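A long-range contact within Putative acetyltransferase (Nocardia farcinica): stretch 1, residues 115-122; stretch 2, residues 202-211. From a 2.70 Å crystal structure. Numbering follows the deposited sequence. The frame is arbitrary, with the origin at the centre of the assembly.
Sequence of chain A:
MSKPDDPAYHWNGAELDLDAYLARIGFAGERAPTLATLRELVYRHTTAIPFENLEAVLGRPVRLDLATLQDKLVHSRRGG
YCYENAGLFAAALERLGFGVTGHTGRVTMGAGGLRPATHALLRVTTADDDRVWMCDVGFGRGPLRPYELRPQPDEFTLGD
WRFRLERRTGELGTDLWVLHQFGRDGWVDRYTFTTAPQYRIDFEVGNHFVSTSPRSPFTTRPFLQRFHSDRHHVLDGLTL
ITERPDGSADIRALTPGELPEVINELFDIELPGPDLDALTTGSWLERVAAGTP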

ATOM      1  N   ARG A 115      -0.517  -9.657 -15.113  1.00 29.63           N
ATOM      2  CA  ARG A 115      -0.854 -10.026 -13.752  1.00 29.11           C
ATOM      3  C   ARG A 115      -2.229  -9.498 -13.387  1.00 28.04           C
ATOM      4  O   ARG A 115      -2.779  -8.638 -14.063  1.00 28.69           O
ATOM      5  CB  ARG A 115       0.195  -9.486 -12.783  1.00 32.12           C
ATOM      6  CG  ARG A 115       1.613  -9.991 -13.043  1.00 36.16           C
ATOM      7  CD  ARG A 115       2.343 -10.150 -11.717  1.00 40.34           C
ATOM      8  NE  ARG A 115       3.653  -9.498 -11.701  1.00 44.75           N
ATOM      9  CZ  ARG A 115       4.493  -9.515 -10.660  1.00 46.64           C
ATOM     10  NH1 ARG A 115       4.170 -10.155  -9.535  1.00 46.09           N
ATOM     11  NH2 ARG A 115       5.662  -8.883 -10.737  1.00 48.06           N
ATOM     12  N   PRO A 116      -2.807 -10.014 -12.307  1.00 26.07           N
ATOM     13  CA  PRO A 116      -4.130  -9.589 -11.853  1.00 25.52           C
ATOM     14  C   PRO A 116      -4.212  -8.111 -11.500  1.00 26.03           C
ATOM     15  O   PRO A 116      -3.235  -7.524 -11.044  1.00 26.22           O
ATOM     16  CB  PRO A 116      -4.358 -10.454 -10.623  1.00 25.47           C
ATOM     17  CG  PRO A 116      -3.558 -11.658 -10.901  1.00 24.84           C
ATOM     18  CD  PRO A 116      -2.299 -11.108 -11.468  1.00 25.70           C
ATOM     19  N   ALA A 117      -5.380  -7.512 -11.708  1.00 25.94           N
ATOM     20  CA  ALA A 117      -5.576  -6.113 -11.343  1.00 25.80           C
ATOM     21  C   ALA A 117      -6.094  -6.177  -9.905  1.00 25.07           C
ATOM     22  O   ALA A 117      -7.306  -6.200  -9.664  1.00 26.46           O
ATOM     23  CB  ALA A 117      -6.601  -5.447 -12.254  1.00 24.76           C
ATOM     24  N   THR A 118      -5.165  -6.220  -8.954  1.00 22.42           N
ATOM     25  CA  THR A 118      -5.523  -6.326  -7.550  1.00 20.89           C
ATOM     26  C   THR A 118      -4.753  -5.367  -6.654  1.00 21.15           C
ATOM     27  O   THR A 118      -4.553  -5.632  -5.466  1.00 21.13           O
ATOM     28  CB  THR A 118      -5.297  -7.764  -7.064  1.00 20.77           C
ATOM     29  OG1 THR A 118      -3.900  -8.066  -7.093  1.00 18.90           O
ATOM     30  CG2 THR A 118      -6.023  -8.749  -7.971  1.00 19.05           C
ATOM     31  N   HIS A 119      -4.319  -4.247  -7.223  1.00 20.69           N
ATOM     32  CA  HIS A 119      -3.578  -3.262  -6.447  1.00 20.41           C
ATOM     33  C   HIS A 119      -4.348  -1.946  -6.285  1.00 21.68           C
ATOM     34  O   HIS A 119      -4.411  -1.127  -7.204  1.00 22.20           O
ATOM     35  CB  HIS A 119      -2.225  -2.982  -7.086  1.00 17.10           C
ATOM     36  CG  HIS A 119      -1.427  -1.981  -6.328  1.00 17.62           C
ATOM     37  ND1 HIS A 119      -1.029  -2.189  -5.025  1.00 17.06           N
ATOM     38  CD2 HIS A 119      -1.032  -0.728  -6.650  1.00 18.19           C
ATOM     39  CE1 HIS A 119      -0.428  -1.104  -4.575  1.00 18.63           C
ATOM     40  NE2 HIS A 119      -0.417  -0.202  -5.542  1.00 19.02           N
ATOM     41  N   ALA A 120      -4.908  -1.747  -5.095  1.00 20.79           N
ATOM     42  CA  ALA A 120      -5.699  -0.567  -4.793  1.00 20.73           C
ATOM     43  C   ALA A 120      -4.976   0.760  -4.996  1.00 20.91           C
ATOM     44  O   ALA A 120      -3.865   0.967  -4.501  1.00 22.66           O
ATOM     45  CB  ALA A 120      -6.219  -0.661  -3.371  1.00 21.73           C
ATOM     46  N   LEU A 121      -5.618   1.658  -5.732  1.00 19.96           N
ATOM     47  CA  LEU A 121      -5.066   2.981  -5.995  1.00 20.18           C
ATOM     48  C   LEU A 121      -6.171   3.988  -5.772  1.00 19.91           C
ATOM     49  O   LEU A 121      -7.345   3.669  -5.937  1.00 20.92           O
ATOM     50  CB  LEU A 121      -4.553   3.093  -7.436  1.00 18.27           C
ATOM     51  CG  LEU A 121      -3.260   2.341  -7.792  1.00 19.38           C
ATOM     52  CD1 LEU A 121      -2.983   2.469  -9.295  1.00 14.52           C
ATOM     53  CD2 LEU A 121      -2.079   2.885  -6.968  1.00 16.54           C
ATOM     54  N   LEU A 122      -5.800   5.203  -5.388  1.00 19.03           N
ATOM     55  CA  LEU A 122      -6.785   6.242  -5.148  1.00 18.63           C
ATOM     56  C   LEU A 122      -6.547   7.494  -5.999  1.00 19.47           C
ATOM     57  O   LEU A 122      -5.457   8.069  -5.990  1.00 17.09           O
ATOM     58  CB  LEU A 122      -6.800   6.616  -3.664  1.00 17.18           C
ATOM     59  CG  LEU A 122      -7.127   5.505  -2.663  1.00 17.74           C
ATOM     60  CD1 LEU A 122      -6.955   5.998  -1.230  1.00 15.06           C
ATOM     61  CD2 LEU A 122      -8.553   5.028  -2.891  1.00 16.28           C
ATOM     62  N   ASP A 202     -15.457  -3.812  -5.466  1.00 26.30           N
ATOM     63  CA  ASP A 202     -14.400  -4.256  -6.370  1.00 25.73           C
ATOM     64  C   ASP A 202     -13.159  -4.623  -5.562  1.00 25.76           C
ATOM     65  O   ASP A 202     -12.415  -5.526  -5.937  1.00 25.94           O
ATOM     66  CB  ASP A 202     -14.044  -3.149  -7.355  1.00 25.72           C
ATOM     67  CG  ASP A 202     -15.257  -2.567  -8.028  1.00 25.94           C
ATOM     68  OD1 ASP A 202     -16.038  -3.354  -8.605  1.00 27.47           O
ATOM     69  OD2 ASP A 202     -15.430  -1.326  -7.985  1.00 26.63           O
ATOM     70  N   PHE A 203     -12.932  -3.908  -4.461  1.00 25.37           N
ATOM     71  CA  PHE A 203     -11.788  -4.187  -3.604  1.00 25.95           C
ATOM     72  C   PHE A 203     -11.992  -5.493  -2.859  1.00 27.78           C
ATOM     73  O   PHE A 203     -11.039  -6.230  -2.631  1.00 28.68           O
ATOM     74  CB  PHE A 203     -11.580  -3.064  -2.594  1.00 24.16           C
ATOM     75  CG  PHE A 203     -10.915  -1.851  -3.167  1.00 24.92           C
ATOM     76  CD1 PHE A 203     -10.694  -1.741  -4.538  1.00 24.40           C
ATOM     77  CD2 PHE A 203     -10.510  -0.809  -2.338  1.00 24.51           C
ATOM     78  CE1 PHE A 203     -10.081  -0.606  -5.077  1.00 23.34           C
ATOM     79  CE2 PHE A 203      -9.896   0.329  -2.871  1.00 24.66           C
ATOM     80  CZ  PHE A 203      -9.682   0.426  -4.246  1.00 22.83           C
ATOM     81  N   GLU A 204     -13.234  -5.792  -2.485  1.00 29.62           N
ATOM     82  CA  GLU A 204     -13.494  -7.027  -1.761  1.00 30.54           C
ATOM     83  C   GLU A 204     -13.180  -8.235  -2.641  1.00 30.06           C
ATOM     84  O   GLU A 204     -12.658  -9.239  -2.165  1.00 30.58           O
ATOM     85  CB  GLU A 204     -14.944  -7.095  -1.284  1.00 31.98           C
ATOM     86  CG  GLU A 204     -15.098  -7.962  -0.032  1.00 36.20           C
ATOM     87  CD  GLU A 204     -16.471  -8.628   0.084  1.00 37.69           C
ATOM     88  OE1 GLU A 204     -17.498  -7.942  -0.141  1.00 38.51           O
ATOM     89  OE2 GLU A 204     -16.523  -9.838   0.415  1.00 37.49           O
ATOM     90  N   VAL A 205     -13.508  -8.138  -3.926  1.00 28.48           N
ATOM     91  CA  VAL A 205     -13.224  -9.231  -4.849  1.00 26.95           C
ATOM     92  C   VAL A 205     -11.710  -9.379  -4.922  1.00 25.68           C
ATOM     93  O   VAL A 205     -11.156 -10.453  -4.691  1.00 24.63           O
ATOM     94  CB  VAL A 205     -13.759  -8.922  -6.273  1.00 27.53           C
ATOM     95  CG1 VAL A 205     -13.322 -10.004  -7.253  1.00 26.59           C
ATOM     96  CG2 VAL A 205     -15.274  -8.815  -6.244  1.00 26.87           C
ATOM     97  N   GLY A 206     -11.055  -8.271  -5.247  1.00 25.61           N
ATOM     98  CA  GLY A 206      -9.612  -8.260  -5.360  1.00 24.95           C
ATOM     99  C   GLY A 206      -8.976  -8.764  -4.088  1.00 24.46           C
ATOM    100  O   GLY A 206      -8.002  -9.519  -4.126  1.00 24.28           O
ATOM    101  N   ASN A 207      -9.536  -8.358  -2.956  1.00 23.92           N
ATOM    102  CA  ASN A 207      -8.999  -8.774  -1.680  1.00 24.43           C
ATOM    103  C   ASN A 207      -9.237 -10.248  -1.393  1.00 25.63           C
ATOM    104  O   ASN A 207      -8.387 -10.899  -0.788  1.00 27.73           O
ATOM    105  CB  ASN A 207      -9.584  -7.945  -0.549  1.00 23.18           C
ATOM    106  CG  ASN A 207      -8.914  -8.234   0.770  1.00 22.07           C
ATOM    107  OD1 ASN A 207      -7.705  -8.052   0.912  1.00 20.39           O
ATOM    108  ND2 ASN A 207      -9.691  -8.694   1.741  1.00 20.23           N
ATOM    109  N   HIS A 208     -10.384 -10.775  -1.814  1.00 26.17           N
ATOM    110  CA  HIS A 208     -10.681 -12.185  -1.590  1.00 26.66           C
ATOM    111  C   HIS A 208      -9.748 -13.068  -2.412  1.00 27.29           C
ATOM    112  O   HIS A 208      -9.488 -14.209  -2.055  1.00 27.07           O
ATOM    113  CB  HIS A 208     -12.118 -12.522  -1.971  1.00 27.99           C
ATOM    114  CG  HIS A 208     -12.425 -13.982  -1.871  1.00 29.56           C
ATOM    115  ND1 HIS A 208     -12.605 -14.621  -0.662  1.00 31.19           N
ATOM    116  CD2 HIS A 208     -12.499 -14.943  -2.820  1.00 30.09           C
ATOM    117  CE1 HIS A 208     -12.777 -15.914  -0.870  1.00 30.87           C
ATOM    118  NE2 HIS A 208     -12.717 -16.135  -2.171  1.00 31.82           N
ATOM    119  N   PHE A 209      -9.260 -12.535  -3.524  1.00 27.12           N
ATOM    120  CA  PHE A 209      -8.350 -13.268  -4.389  1.00 26.67           C
ATOM    121  C   PHE A 209      -6.938 -13.231  -3.813  1.00 27.14           C
ATOM    122  O   PHE A 209      -6.335 -14.268  -3.550  1.00 28.84           O
ATOM    123  CB  PHE A 209      -8.355 -12.654  -5.800  1.00 25.94           C
ATOM    124  CG  PHE A 209      -7.364 -13.282  -6.736  1.00 25.43           C
ATOM    125  CD1 PHE A 209      -6.044 -12.831  -6.785  1.00 26.46           C
ATOM    126  CD2 PHE A 209      -7.730 -14.367  -7.526  1.00 25.43           C
ATOM    127  CE1 PHE A 209      -5.097 -13.462  -7.606  1.00 28.11           C
ATOM    128  CE2 PHE A 209      -6.796 -15.006  -8.351  1.00 27.11           C
ATOM    129  CZ  PHE A 209      -5.473 -14.555  -8.392  1.00 27.62           C
ATOM    130  N   VAL A 210      -6.416 -12.027  -3.629  1.00 26.97           N
ATOM    131  CA  VAL A 210      -5.075 -11.839  -3.098  1.00 27.14           C
ATOM    132  C   VAL A 210      -4.818 -12.611  -1.819  1.00 27.16           C
ATOM    133  O   VAL A 210      -3.739 -13.183  -1.631  1.00 25.45           O
ATOM    134  CB  VAL A 210      -4.806 -10.350  -2.798  1.00 27.22           C
ATOM    135  CG1 VAL A 210      -3.661 -10.218  -1.816  1.00 27.76           C
ATOM    136  CG2 VAL A 210      -4.478  -9.613  -4.080  1.00 28.20           C
ATOM    137  N   SER A 211      -5.819 -12.623  -0.948  1.00 28.49           N
ATOM    138  CA  SER A 211      -5.693 -13.272   0.348  1.00 30.33           C
ATOM    139  C   SER A 211      -6.061 -14.749   0.437  1.00 32.06           C
ATOM    140  O   SER A 211      -5.492 -15.478   1.252  1.00 33.59           O
ATOM    141  CB  SER A 211      -6.519 -12.509   1.375  1.00 29.22           C
ATOM    142  OG  SER A 211      -7.892 -12.597   1.045  1.00 27.24           O
TER

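No hydrogen bond joins the strand of stretch 1 to the helix of stretch 2; the contact rests on van der Waals packing, with 291 Å² buried over both sides. The helix axis passes 8.2 Å from the axis of the strand, and their N-to-C directions differ by 119°; with the directions more antiparallel than parallel, the contacts run backward along the helix as the strand advances: Phe-209 and Val-210 first, then Gly-206, then Phe-203.

Arg-115 is out of reach of the helix and takes no part. Contact begins at Pro-116, whose CA-to-CB bond points toward the helix and whose CG lies 4.1 Å from Phe-209 CE1. This is an apolar contact at an exposed margin, and the compact ring of proline offers a hydrocarbon surface to the phenyl group.

Thr-118 has the largest covered area in the contact, 63 Å². With chi1 at 66° (p), OG1 lies 3.4 Å from Val-210 CG2, and CG2 lies 4.3 Å from both Phe-209 CD1 and Val-210 CG2. The first is a polar atom against a methyl group, a packing contact. The backbones also come closest here, Thr-118 CA lying 5.0 Å from Gly-206 CA. Glycine suits this crowded point because it brings no side chain into the gap: an ideal CB on Gly-206 would point toward the strand and lie 4.1 Å from Thr-118 CA.

His-119 points away, and its NE2 is hydrogen-bonded elsewhere in the structure. The next residue, Ala-120, again points toward the helix, as expected from the alternation of a strand. The backbones are wider apart here, with 7.2 Å between Ala-120 CA and Phe-203 CA, and an aromatic side chain spans the space. Phe-203 leaves its backbone sideways, but with chi1 at -78° (m) its ring comes nearer, placing CZ 3.7 Å from Ala-120 CB. That methyl lies 4.1 Å from the ring centroid and 26° off the ring normal, the geometry of a CH-pi contact over the face. Both residues are buried, and the small alanine side chain lets the ring approach closely.

The CA-to-CB bond of Leu-121 points away, and its backbone meets the same ring: Leu-121 O is 4.3 Å from Phe-203 CZ, at the ring edge and near its plane. Leu-122 closes the stretch without a direct contact, although Leu-122 CD2 comes to 4.9 Å from Phe-203 CE2.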